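Local coordinates for protein chitosanase (Bacillus subtilis subsp. subtilis str. 168, PDB 7C6C) that hydrolyses internal beta-(1->4) linkages between D-glucosamine residues in partly acetylated chitosan, as a secreted glycosidase of family 46 in the lysozyme clan, at residues Leu54-Val59 with Arg107-Lys112; Lys70-Glu75 with Ser88-Phe93; Lys183-Arg188 with Val213-Ala218; Asp190-Pro195 with Glu206-Val211. All coordinates share one frame; numbering follows the deposited sequence.

How the contacts relate
From the N terminus, contact 1 comes first: it closes a loop between helix 52-63 and helix 104-128. Nested inside that loop is contact 2, which joins the start of helix 73-82 to the turn before helix 93-99. The two touch where Leu73 CD2 lies 3.6 Å from Val57 CG1. After both have closed come contacts 3 and 4, on helix 177-193 and helix 209-219; contact 4 is nested inside contact 3, and the Leu185 O to Val211 CG1 distance of 3.5 Å shows that they adjoin. Contacts 1 and 3 lie on opposite sides of the chain's centre, their own centres about 30 Å apart, so the pairs tie together separate regions of one family 46 fold.

Contact 1: Leu54-Val59 with Arg107-Lys112; sequences LEVVEV and RAAQDK
Both valines that carry the contact from Leu54-Val59, Val56 and Val59, hold CG1 anti to the backbone N (chi1 166° in Val59), and this sets CG1 of each against helix 104-128. Val59 CG1 does most of the work: it lies 3.8 Å from Ala109 CB and 3.7 Å from Lys112 CE. The Lys112 chain starts with CG anti to its backbone N, then bends at chi3 (132°), so that its CE methylene also reaches Val59 CG2, crossing the valine obliquely. One turn earlier, Val56 CG1 meets Gln110 CG at 3.8 Å. The contact is carbon on carbon apart from Val56 O, with no hydrogen bond between the segments. Ala109, whose CB points at the partner helix, lets the axes approach to 8.6 Å while their directions stand 128° apart; its CB comes within 4.0 Å of Val56 O. Gln110 CB points away from helix 52-63, and its amide is held at both ends, OE1 by Arg43 N and NE2 by Tyr27 O, which fixes its rotation. Asp111 OD1 likewise bonds Tyr27 OH and pairs with Arg43. Around this helix crossing, Phe46 of strand 46-47 packs against Val56 and Gln110, while Leu54 and Val57 pack on helix 73-82.

Contact 2: Lys70-Glu75 with Ser88-Phe93; sequences KKYLPE and SNLKGF
Tyr72 lays one face of its ring over Phe93 CB, a CH-pi contact with the carbon 3.9 Å from the ring centroid and 15° off the normal. Here the residues leading into helix 73-82 pack on the loop that runs, through the N-cap residue Gly92, into helix 93-99. The Phe93 ring turns its edge to the same Tyr72 face, a T-shaped pair with planes at 73°. The opposite face of Tyr72 carries CG of its neighbour Lys71, so the ring is clasped between the two. Leu90 CD2 fills the corner between Tyr72 CD1 and Glu75 CG, 3.7 Å from the latter. Bent at chi2, Glu75 brings its carboxylate against Asn89 CB: OE1 pairs with Arg78, while a water donates to OE2 and accepts from Asn89 N. A second water accepts from both Lys71 NZ and Lys91 NZ, like charges 5.2 Å apart, and donates to Lys91 O, so it probably eases their repulsion. Gly92, without a side chain, leaves room for Tyr72 OH, and its positive phi (86°) would also jam a CB against the preceding carbonyl O. Tyr72 OH donates to Lys91 O at 2.8 Å, in the carbonyl plane and on a lone pair.

Contact 3: Lys183-Arg188 with Val213-Ala218; sequences KFLDVR and VLRSIA
The close-packed part of this contact between helix 177-193 and helix 209-219, which run nearly antiparallel (169°), centres on Leu185, whose CB points at the partner helix. Its CD1 lies against the stem of Arg215, 3.9 Å from Arg215 CA, as the two side chains slide past each other in opposite directions. Leu185 CD2 reaches Leu214 CB more loosely at 4.2 Å, the two leucines crossing at about a right angle. With axes 10.7 Å apart, side chains rather than backbones bridge the helices. Arg215 starts with CG anti to its backbone N, then bends at chi3 (-58°) and folds its guanidinium over Leu185, whose CB sits under one face, 3.6 Å from Arg215 NH2. On the outer side, exposed Asp186 completes a salt bridge, Asp186 OD1 to Arg215 NH2 at 2.8 Å. The hydrogen bond is weak, bent to 126° at the hydrogen. Asn182 O takes a hydrogen bond from NH1 of the same group. Buried Arg188, extended from CG to NE, touches Leu214 CD1 with NH1 but is bound by Asp142, Gln146 and His147. Arg215 packs its aliphatic stem and the flat face of its guanidinium on Leu185 and pairs its NH2 with a carboxylate; with so bent a hydrogen bond, the pair probably owes more to charge attraction than to hydrogen bonding.

Contact 4: Asp190-Pro195 with Glu206-Val211; sequences DDLMNP and ESVARV. With LMR ((2S)-2-hydroxybutanedioic acid), chain B.
Leu192 is the main bump of the 190-195 segment, set into a hollow lined by Ser207, Val208 and Val211. With CG anti to the carbonyl carbon, it presents three surfaces in turn. Its CB meets Val208 CG1 at 3.7 Å. The fork of the two Leu192 methyls straddles Ser207 OG, 3.7 Å from CD2 and 3.8 Å from CD1. At the far wall Leu192 CD1 reaches Val211 CG2 at 4.0 Å, the two side chains sliding past each other in opposite directions. The reciprocal bump is Val208 CG1, a single methyl set between Leu192 CB and the Met193 sulfur. Met193 bends at both chi2 (-66°) and chi3 (-78°), curling its thioether so that SD lies 3.6 Å from Val208 CG1; the two side chains cross at about a right angle. No hydrogen bond crosses the interlock, and apart from Ser207 OG its contacts are apolar. Ser207 OG, held by chi1 78° in the crowded position between backbone N and carbonyl carbon, is hydrogen-bonded to Trp204 O and Gln146 NE2. Ala209 CB points away from helix 177-193 and lies 3.6 Å from O4B of the bound hydroxybutanedioic acid, which is hydrogen-bonded to Ser233 OG and to the backbone N of Asn234 and Glu235, while Arg210 forms salt bridges with Asp142 and with Glu19, the predicted proton donor. The contact joins the end of helix 177-193 to the residues that lead into helix 209-219 and to Val211 on it, with helix 134-147 touching Leu192 through Gln146 and His147, and helix 201-205 adding Trp204.

Contact 1: Leu54-Val59 with Arg107-Lys112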
# COMPACT_ATOMS: atom_id res chain seq x y z
N LEU A 54 14.98 -0.62 1.45
CA LEU A 54 16.17 -0.31 2.22
C LEU A 54 15.84 -0.18 3.70
O LEU A 54 16.53 -0.73 4.56
CB LEU A 54 16.81 0.98 1.68
CG LEU A 54 17.86 1.63 2.58
CD1 LEU A 54 19.12 0.77 2.71
CD2 LEU A 54 18.20 3.01 2.04
N GLU A 55 14.76 0.53 4.03
CA GLU A 55 14.39 0.72 5.43
C GLU A 55 14.09 -0.61 6.11
O GLU A 55 14.49 -0.83 7.26
CB GLU A 55 13.22 1.69 5.59
CG GLU A 55 13.57 3.11 5.17
CD GLU A 55 12.64 4.14 5.75
OE1 GLU A 55 12.39 4.10 6.97
OE2 GLU A 55 12.14 4.99 4.98
N VAL A 56 13.39 -1.52 5.42
CA VAL A 56 13.16 -2.85 5.99
C VAL A 56 14.48 -3.52 6.34
O VAL A 56 14.65 -4.06 7.44
CB VAL A 56 12.30 -3.72 5.06
CG1 VAL A 56 12.23 -5.14 5.61
CG2 VAL A 56 10.93 -3.12 4.90
N VAL A 57 15.43 -3.50 5.41
CA VAL A 57 16.70 -4.18 5.65
C VAL A 57 17.49 -3.49 6.75
O VAL A 57 18.14 -4.16 7.57
CB VAL A 57 17.49 -4.37 4.34
CG1 VAL A 57 18.81 -5.07 4.62
CG2 VAL A 57 16.66 -5.17 3.33
N GLU A 58 17.43 -2.15 6.83
CA GLU A 58 18.09 -1.44 7.93
C GLU A 58 17.52 -1.86 9.28
O GLU A 58 18.26 -2.12 10.23
CB GLU A 58 17.90 0.07 7.77
CG GLU A 58 18.64 0.72 6.63
CD GLU A 58 18.10 2.13 6.36
OE1 GLU A 58 16.96 2.43 6.80
OE2 GLU A 58 18.79 2.93 5.70
N VAL A 59 16.18 -1.88 9.38
CA VAL A 59 15.52 -2.22 10.64
C VAL A 59 15.83 -3.66 11.03
O VAL A 59 16.17 -3.97 12.17
CB VAL A 59 14.00 -1.96 10.53
CG1 VAL A 59 13.23 -2.61 11.69
CG2 VAL A 59 13.72 -0.48 10.46
N ARG A 107 9.65 -10.56 9.63
CA ARG A 107 8.27 -10.11 9.56
C ARG A 107 8.06 -8.90 10.46
O ARG A 107 7.37 -7.94 10.08
CB ARG A 107 7.31 -11.24 9.91
CG ARG A 107 7.35 -12.39 8.91
CD ARG A 107 6.74 -13.67 9.45
NE ARG A 107 5.29 -13.55 9.61
CZ ARG A 107 4.40 -13.94 8.69
NH1 ARG A 107 4.81 -14.44 7.54
NH2 ARG A 107 3.10 -13.80 8.93
N ALA A 108 8.65 -8.92 11.66
CA ALA A 108 8.53 -7.78 12.58
C ALA A 108 9.13 -6.51 11.99
O ALA A 108 8.59 -5.42 12.17
CB ALA A 108 9.15 -8.12 13.93
N ALA A 109 10.26 -6.64 11.29
CA ALA A 109 10.87 -5.47 10.65
C ALA A 109 9.95 -4.90 9.58
O ALA A 109 9.78 -3.68 9.48
CB ALA A 109 12.23 -5.85 10.05
N GLN A 110 9.35 -5.78 8.77
CA GLN A 110 8.37 -5.31 7.79
C GLN A 110 7.18 -4.64 8.47
O GLN A 110 6.69 -3.62 7.99
CB GLN A 110 7.90 -6.47 6.92
CG GLN A 110 8.94 -6.99 5.95
CD GLN A 110 8.35 -7.94 4.94
OE1 GLN A 110 7.30 -7.66 4.37
NE2 GLN A 110 9.00 -9.08 4.74
N ASP A 111 6.69 -5.22 9.56
CA ASP A 111 5.56 -4.61 10.26
C ASP A 111 5.92 -3.23 10.78
O ASP A 111 5.10 -2.31 10.75
CB ASP A 111 5.11 -5.50 11.42
CG ASP A 111 4.44 -6.78 10.98
OD1 ASP A 111 4.04 -6.89 9.80
OD2 ASP A 111 4.29 -7.68 11.84
N LYS A 112 7.15 -3.07 11.29
CA LYS A 112 7.56 -1.78 11.83
C LYS A 112 7.64 -0.73 10.74
O LYS A 112 7.14 0.39 10.91
CB LYS A 112 8.89 -1.92 12.56
CG LYS A 112 9.40 -0.59 13.08
CD LYS A 112 10.62 -0.75 13.99
CE LYS A 112 11.75 0.21 13.61
NZ LYS A 112 12.61 0.57 14.77

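Contact 2: Lys70-Glu75 with Ser88-Phe93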
# COMPACT_ATOMS: atom_id res chain seq x y z
N LYS A 70 22.36 -8.25 5.02
CA LYS A 70 23.24 -7.12 5.33
C LYS A 70 24.09 -6.72 4.14
O LYS A 70 24.28 -5.53 3.87
CB LYS A 70 24.13 -7.46 6.53
CG LYS A 70 25.17 -6.39 6.81
CD LYS A 70 26.16 -6.79 7.90
CE LYS A 70 27.27 -5.74 8.02
NZ LYS A 70 28.34 -6.16 8.97
N LYS A 71 24.62 -7.70 3.39
CA LYS A 71 25.54 -7.39 2.31
C LYS A 71 24.89 -6.61 1.19
O LYS A 71 25.60 -6.02 0.37
CB LYS A 71 26.19 -8.67 1.75
CG LYS A 71 25.29 -9.50 0.86
CD LYS A 71 26.10 -10.59 0.17
CE LYS A 71 25.33 -11.18 -1.01
NZ LYS A 71 26.17 -12.09 -1.83
N TYR A 72 23.55 -6.58 1.14
CA TYR A 72 22.87 -5.82 0.11
C TYR A 72 22.68 -4.36 0.48
O TYR A 72 22.25 -3.57 -0.37
CB TYR A 72 21.51 -6.44 -0.21
CG TYR A 72 21.64 -7.84 -0.75
CD1 TYR A 72 22.06 -8.06 -2.06
CD2 TYR A 72 21.37 -8.94 0.04
CE1 TYR A 72 22.20 -9.34 -2.56
CE2 TYR A 72 21.51 -10.23 -0.45
CZ TYR A 72 21.92 -10.42 -1.74
OH TYR A 72 22.06 -11.70 -2.22
N LEU A 73 22.98 -3.96 1.72
CA LEU A 73 22.75 -2.57 2.13
C LEU A 73 23.46 -1.56 1.24
O LEU A 73 22.83 -0.55 0.89
CB LEU A 73 23.09 -2.37 3.61
CG LEU A 73 22.04 -2.89 4.59
CD1 LEU A 73 22.58 -2.90 6.00
CD2 LEU A 73 20.77 -2.05 4.50
N PRO A 74 24.73 -1.73 0.86
CA PRO A 74 25.36 -0.68 0.02
C PRO A 74 24.63 -0.47 -1.30
O PRO A 74 24.41 0.67 -1.70
CB PRO A 74 26.80 -1.18 -0.15
CG PRO A 74 27.05 -2.01 1.09
CD PRO A 74 25.73 -2.70 1.35
N GLU A 75 24.23 -1.56 -1.97
CA GLU A 75 23.50 -1.40 -3.22
C GLU A 75 22.10 -0.85 -2.97
O GLU A 75 21.64 0.03 -3.71
CB GLU A 75 23.45 -2.72 -3.98
CG GLU A 75 22.67 -2.66 -5.29
CD GLU A 75 23.32 -1.78 -6.36
OE1 GLU A 75 24.48 -1.35 -6.21
OE2 GLU A 75 22.66 -1.55 -7.39
N SER A 88 20.25 -5.32 -11.39
CA SER A 88 21.33 -6.17 -11.88
C SER A 88 22.44 -6.36 -10.85
O SER A 88 23.27 -7.27 -11.02
CB SER A 88 21.91 -5.59 -13.17
OG SER A 88 22.62 -4.39 -12.93
N ASN A 89 22.50 -5.54 -9.80
CA ASN A 89 23.50 -5.69 -8.75
C ASN A 89 22.88 -6.21 -7.45
O ASN A 89 23.39 -5.92 -6.37
CB ASN A 89 24.24 -4.38 -8.47
CG ASN A 89 25.10 -3.94 -9.62
OD1 ASN A 89 25.87 -4.71 -10.17
ND2 ASN A 89 24.99 -2.66 -9.96
N LEU A 90 21.80 -6.97 -7.55
CA LEU A 90 21.11 -7.56 -6.41
C LEU A 90 21.01 -9.07 -6.54
O LEU A 90 20.03 -9.68 -6.13
CB LEU A 90 19.73 -6.93 -6.20
CG LEU A 90 19.71 -5.49 -5.69
CD1 LEU A 90 18.28 -4.97 -5.69
CD2 LEU A 90 20.34 -5.36 -4.31
N LYS A 91 22.05 -9.71 -7.09
CA LYS A 91 22.01 -11.16 -7.26
C LYS A 91 21.82 -11.85 -5.92
O LYS A 91 22.53 -11.58 -4.95
CB LYS A 91 23.30 -11.65 -7.91
CG LYS A 91 23.32 -13.15 -8.16
CD LYS A 91 24.57 -13.58 -8.93
CE LYS A 91 25.83 -13.27 -8.15
NZ LYS A 91 25.74 -13.73 -6.73
N GLY A 92 20.84 -12.75 -5.86
CA GLY A 92 20.53 -13.48 -4.65
C GLY A 92 19.58 -12.78 -3.71
O GLY A 92 19.07 -13.43 -2.78
N PHE A 93 19.31 -11.49 -3.92
CA PHE A 93 18.47 -10.74 -2.99
C PHE A 93 17.04 -11.29 -2.96
O PHE A 93 16.46 -11.47 -1.88
CB PHE A 93 18.49 -9.27 -3.39
CG PHE A 93 17.52 -8.40 -2.65
CD1 PHE A 93 17.82 -7.92 -1.38
CD2 PHE A 93 16.32 -8.03 -3.24
CE1 PHE A 93 16.91 -7.09 -0.72
CE2 PHE A 93 15.42 -7.21 -2.58
CZ PHE A 93 15.72 -6.75 -1.33
O HOH W 1 25.11 -12.62 -4.32
O HOH W 2 20.92 -3.36 -8.62

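Contact 3: Lys183-Arg188 with Val213-Ala218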
# COMPACT_ATOMS: atom_id res chain seq x y z
N LYS A 183 -16.15 10.24 -4.19
CA LYS A 183 -15.34 11.10 -5.05
C LYS A 183 -13.87 10.74 -4.95
O LYS A 183 -13.15 10.79 -5.96
CB LYS A 183 -15.58 12.57 -4.70
CG LYS A 183 -17.04 12.99 -4.78
CD LYS A 183 -17.24 14.22 -5.65
CE LYS A 183 -18.72 14.63 -5.70
NZ LYS A 183 -19.05 15.44 -6.91
N PHE A 184 -13.40 10.37 -3.76
CA PHE A 184 -12.02 9.92 -3.61
C PHE A 184 -11.74 8.70 -4.48
O PHE A 184 -10.71 8.62 -5.15
CB PHE A 184 -11.71 9.60 -2.15
CG PHE A 184 -10.27 9.29 -1.89
CD1 PHE A 184 -9.78 8.00 -2.05
CD2 PHE A 184 -9.38 10.29 -1.53
CE1 PHE A 184 -8.44 7.72 -1.84
CE2 PHE A 184 -8.04 10.02 -1.31
CZ PHE A 184 -7.58 8.73 -1.47
N LEU A 185 -12.66 7.73 -4.46
CA LEU A 185 -12.47 6.54 -5.28
C LEU A 185 -12.44 6.90 -6.77
O LEU A 185 -11.66 6.32 -7.53
CB LEU A 185 -13.55 5.50 -4.95
CG LEU A 185 -13.42 4.89 -3.55
CD1 LEU A 185 -14.71 4.17 -3.15
CD2 LEU A 185 -12.24 3.94 -3.49
N ASP A 186 -13.26 7.87 -7.18
CA ASP A 186 -13.21 8.36 -8.56
C ASP A 186 -11.85 8.97 -8.88
O ASP A 186 -11.27 8.71 -9.94
CB ASP A 186 -14.29 9.42 -8.78
CG ASP A 186 -15.69 8.85 -8.81
OD1 ASP A 186 -15.84 7.62 -8.89
OD2 ASP A 186 -16.64 9.66 -8.77
N VAL A 187 -11.35 9.82 -7.99
CA VAL A 187 -10.06 10.47 -8.19
C VAL A 187 -8.95 9.43 -8.26
O VAL A 187 -8.05 9.51 -9.10
CB VAL A 187 -9.82 11.51 -7.07
CG1 VAL A 187 -8.36 11.93 -7.03
CG2 VAL A 187 -10.73 12.72 -7.26
N ARG A 188 -9.00 8.44 -7.37
CA ARG A 188 -7.97 7.40 -7.39
C ARG A 188 -8.04 6.58 -8.67
O ARG A 188 -7.01 6.27 -9.27
CB ARG A 188 -8.09 6.51 -6.16
CG ARG A 188 -6.98 5.48 -6.09
CD ARG A 188 -6.97 4.73 -4.78
NE ARG A 188 -5.87 3.77 -4.77
CZ ARG A 188 -5.79 2.73 -3.95
NH1 ARG A 188 -6.74 2.51 -3.05
NH2 ARG A 188 -4.74 1.91 -4.04
N VAL A 213 -13.63 -2.93 -5.83
CA VAL A 213 -13.83 -3.78 -4.66
C VAL A 213 -14.18 -2.92 -3.45
O VAL A 213 -15.11 -3.22 -2.68
CB VAL A 213 -12.61 -4.67 -4.40
CG1 VAL A 213 -12.75 -5.40 -3.08
CG2 VAL A 213 -12.43 -5.67 -5.54
N LEU A 214 -13.43 -1.83 -3.25
CA LEU A 214 -13.67 -0.94 -2.12
C LEU A 214 -15.02 -0.24 -2.26
O LEU A 214 -15.77 -0.13 -1.29
CB LEU A 214 -12.52 0.06 -2.00
CG LEU A 214 -11.16 -0.58 -1.66
CD1 LEU A 214 -10.01 0.40 -1.94
CD2 LEU A 214 -11.13 -1.06 -0.20
N ARG A 215 -15.35 0.20 -3.47
CA ARG A 215 -16.65 0.82 -3.69
C ARG A 215 -17.79 -0.14 -3.40
O ARG A 215 -18.84 0.27 -2.90
CB ARG A 215 -16.75 1.38 -5.11
CG ARG A 215 -17.76 2.51 -5.21
CD ARG A 215 -18.03 2.96 -6.63
NE ARG A 215 -16.84 3.42 -7.34
CZ ARG A 215 -16.37 4.66 -7.31
NH1 ARG A 215 -16.96 5.61 -6.58
NH2 ARG A 215 -15.29 4.97 -8.03
N SER A 216 -17.60 -1.43 -3.70
CA SER A 216 -18.66 -2.40 -3.44
C SER A 216 -18.95 -2.52 -1.95
O SER A 216 -20.10 -2.77 -1.56
CB SER A 216 -18.29 -3.76 -4.03
OG SER A 216 -18.34 -3.72 -5.45
N ILE A 217 -17.93 -2.37 -1.10
CA ILE A 217 -18.15 -2.35 0.34
C ILE A 217 -19.01 -1.16 0.73
O ILE A 217 -19.96 -1.27 1.52
CB ILE A 217 -16.81 -2.36 1.10
CG1 ILE A 217 -15.95 -3.57 0.69
CG2 ILE A 217 -17.05 -2.32 2.60
CD1 ILE A 217 -14.56 -3.56 1.28
N ALA A 218 -18.70 0.01 0.15
CA ALA A 218 -19.52 1.20 0.38
C ALA A 218 -20.96 0.97 -0.07
O ALA A 218 -21.90 1.37 0.62
CB ALA A 218 -18.92 2.39 -0.36

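Contact 4: Asp190-Pro195 with Glu206-Val211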
# COMPACT_ATOMS: atom_id res chain seq x y z
N ASP A 190 -9.04 7.57 -11.59
CA ASP A 190 -8.47 8.39 -12.66
C ASP A 190 -6.95 8.41 -12.59
O ASP A 190 -6.27 8.38 -13.62
CB ASP A 190 -9.03 9.81 -12.58
CG ASP A 190 -10.49 9.89 -12.97
OD1 ASP A 190 -11.00 8.96 -13.62
OD2 ASP A 190 -11.13 10.91 -12.63
N ASP A 191 -6.41 8.45 -11.37
CA ASP A 191 -4.96 8.49 -11.23
C ASP A 191 -4.32 7.16 -11.64
O ASP A 191 -3.24 7.14 -12.24
CB ASP A 191 -4.57 8.85 -9.80
CG ASP A 191 -3.10 9.11 -9.66
OD1 ASP A 191 -2.63 10.07 -10.30
OD2 ASP A 191 -2.41 8.36 -8.93
N LEU A 192 -4.97 6.04 -11.31
CA LEU A 192 -4.45 4.74 -11.69
C LEU A 192 -4.50 4.54 -13.19
O LEU A 192 -3.62 3.87 -13.76
CB LEU A 192 -5.22 3.62 -10.98
CG LEU A 192 -5.02 3.54 -9.46
CD1 LEU A 192 -6.00 2.54 -8.87
CD2 LEU A 192 -3.58 3.19 -9.12
N MET A 193 -5.50 5.11 -13.86
CA MET A 193 -5.64 4.96 -15.30
C MET A 193 -4.67 5.84 -16.07
O MET A 193 -4.22 5.46 -17.15
CB MET A 193 -7.08 5.25 -15.72
CG MET A 193 -8.03 4.17 -15.25
SD MET A 193 -7.77 2.57 -16.04
CE MET A 193 -8.54 2.84 -17.63
N ASN A 194 -4.34 7.01 -15.54
CA ASN A 194 -3.47 7.96 -16.25
C ASN A 194 -2.57 8.67 -15.25
O ASN A 194 -2.70 9.87 -15.00
CB ASN A 194 -4.29 8.94 -17.08
CG ASN A 194 -4.97 8.28 -18.26
OD1 ASN A 194 -4.30 7.86 -19.21
ND2 ASN A 194 -6.28 8.16 -18.21
N PRO A 195 -1.63 7.94 -14.65
CA PRO A 195 -0.74 8.56 -13.66
C PRO A 195 0.22 9.53 -14.32
O PRO A 195 0.57 9.40 -15.50
CB PRO A 195 0.02 7.37 -13.07
CG PRO A 195 -0.02 6.33 -14.13
CD PRO A 195 -1.33 6.51 -14.84
N GLU A 206 -3.70 -2.07 -14.50
CA GLU A 206 -4.13 -3.42 -14.17
C GLU A 206 -4.61 -3.55 -12.73
O GLU A 206 -5.08 -4.62 -12.35
CB GLU A 206 -3.00 -4.42 -14.43
CG GLU A 206 -3.06 -5.07 -15.80
CD GLU A 206 -4.33 -5.87 -16.00
OE1 GLU A 206 -5.23 -5.39 -16.72
OE2 GLU A 206 -4.43 -6.99 -15.43
N SER A 207 -4.51 -2.48 -11.93
CA SER A 207 -4.86 -2.51 -10.52
C SER A 207 -6.17 -1.80 -10.21
O SER A 207 -6.58 -1.78 -9.05
CB SER A 207 -3.75 -1.87 -9.69
OG SER A 207 -3.82 -0.46 -9.75
N VAL A 208 -6.84 -1.22 -11.22
CA VAL A 208 -8.01 -0.39 -10.96
C VAL A 208 -9.14 -1.17 -10.29
O VAL A 208 -9.99 -0.56 -9.65
CB VAL A 208 -8.51 0.33 -12.23
CG1 VAL A 208 -7.46 1.29 -12.74
CG2 VAL A 208 -8.90 -0.69 -13.31
N ALA A 209 -9.16 -2.50 -10.43
CA ALA A 209 -10.23 -3.28 -9.82
C ALA A 209 -10.30 -3.07 -8.32
O ALA A 209 -11.38 -3.23 -7.73
CB ALA A 209 -10.08 -4.76 -10.16
N ARG A 210 -9.19 -2.72 -7.66
CA ARG A 210 -9.25 -2.51 -6.22
C ARG A 210 -10.18 -1.37 -5.86
O ARG A 210 -10.84 -1.41 -4.81
CB ARG A 210 -7.84 -2.32 -5.63
CG ARG A 210 -7.16 -1.00 -5.97
CD ARG A 210 -5.65 -1.17 -6.00
NE ARG A 210 -5.07 -1.36 -4.67
CZ ARG A 210 -3.83 -1.79 -4.47
NH1 ARG A 210 -3.08 -2.13 -5.51
NH2 ARG A 210 -3.34 -1.89 -3.25
N VAL A 211 -10.28 -0.36 -6.72
CA VAL A 211 -11.22 0.73 -6.48
C VAL A 211 -12.65 0.21 -6.46
O VAL A 211 -13.45 0.57 -5.59
CB VAL A 211 -11.02 1.86 -7.52
CG1 VAL A 211 -12.13 2.89 -7.37
CG2 VAL A 211 -9.66 2.51 -7.34
C1 LMR B . -16.37 -6.71 -11.38
O1A LMR B . -15.97 -7.76 -10.83
O1B LMR B . -17.56 -6.33 -11.31
C2 LMR B . -15.40 -5.88 -12.17
O2 LMR B . -16.14 -4.89 -12.90
C3 LMR B . -14.41 -5.18 -11.24
C4 LMR B . -13.39 -6.16 -10.68
O4A LMR B . -12.72 -6.85 -11.48
O4B LMR B . -13.26 -6.25 -9.44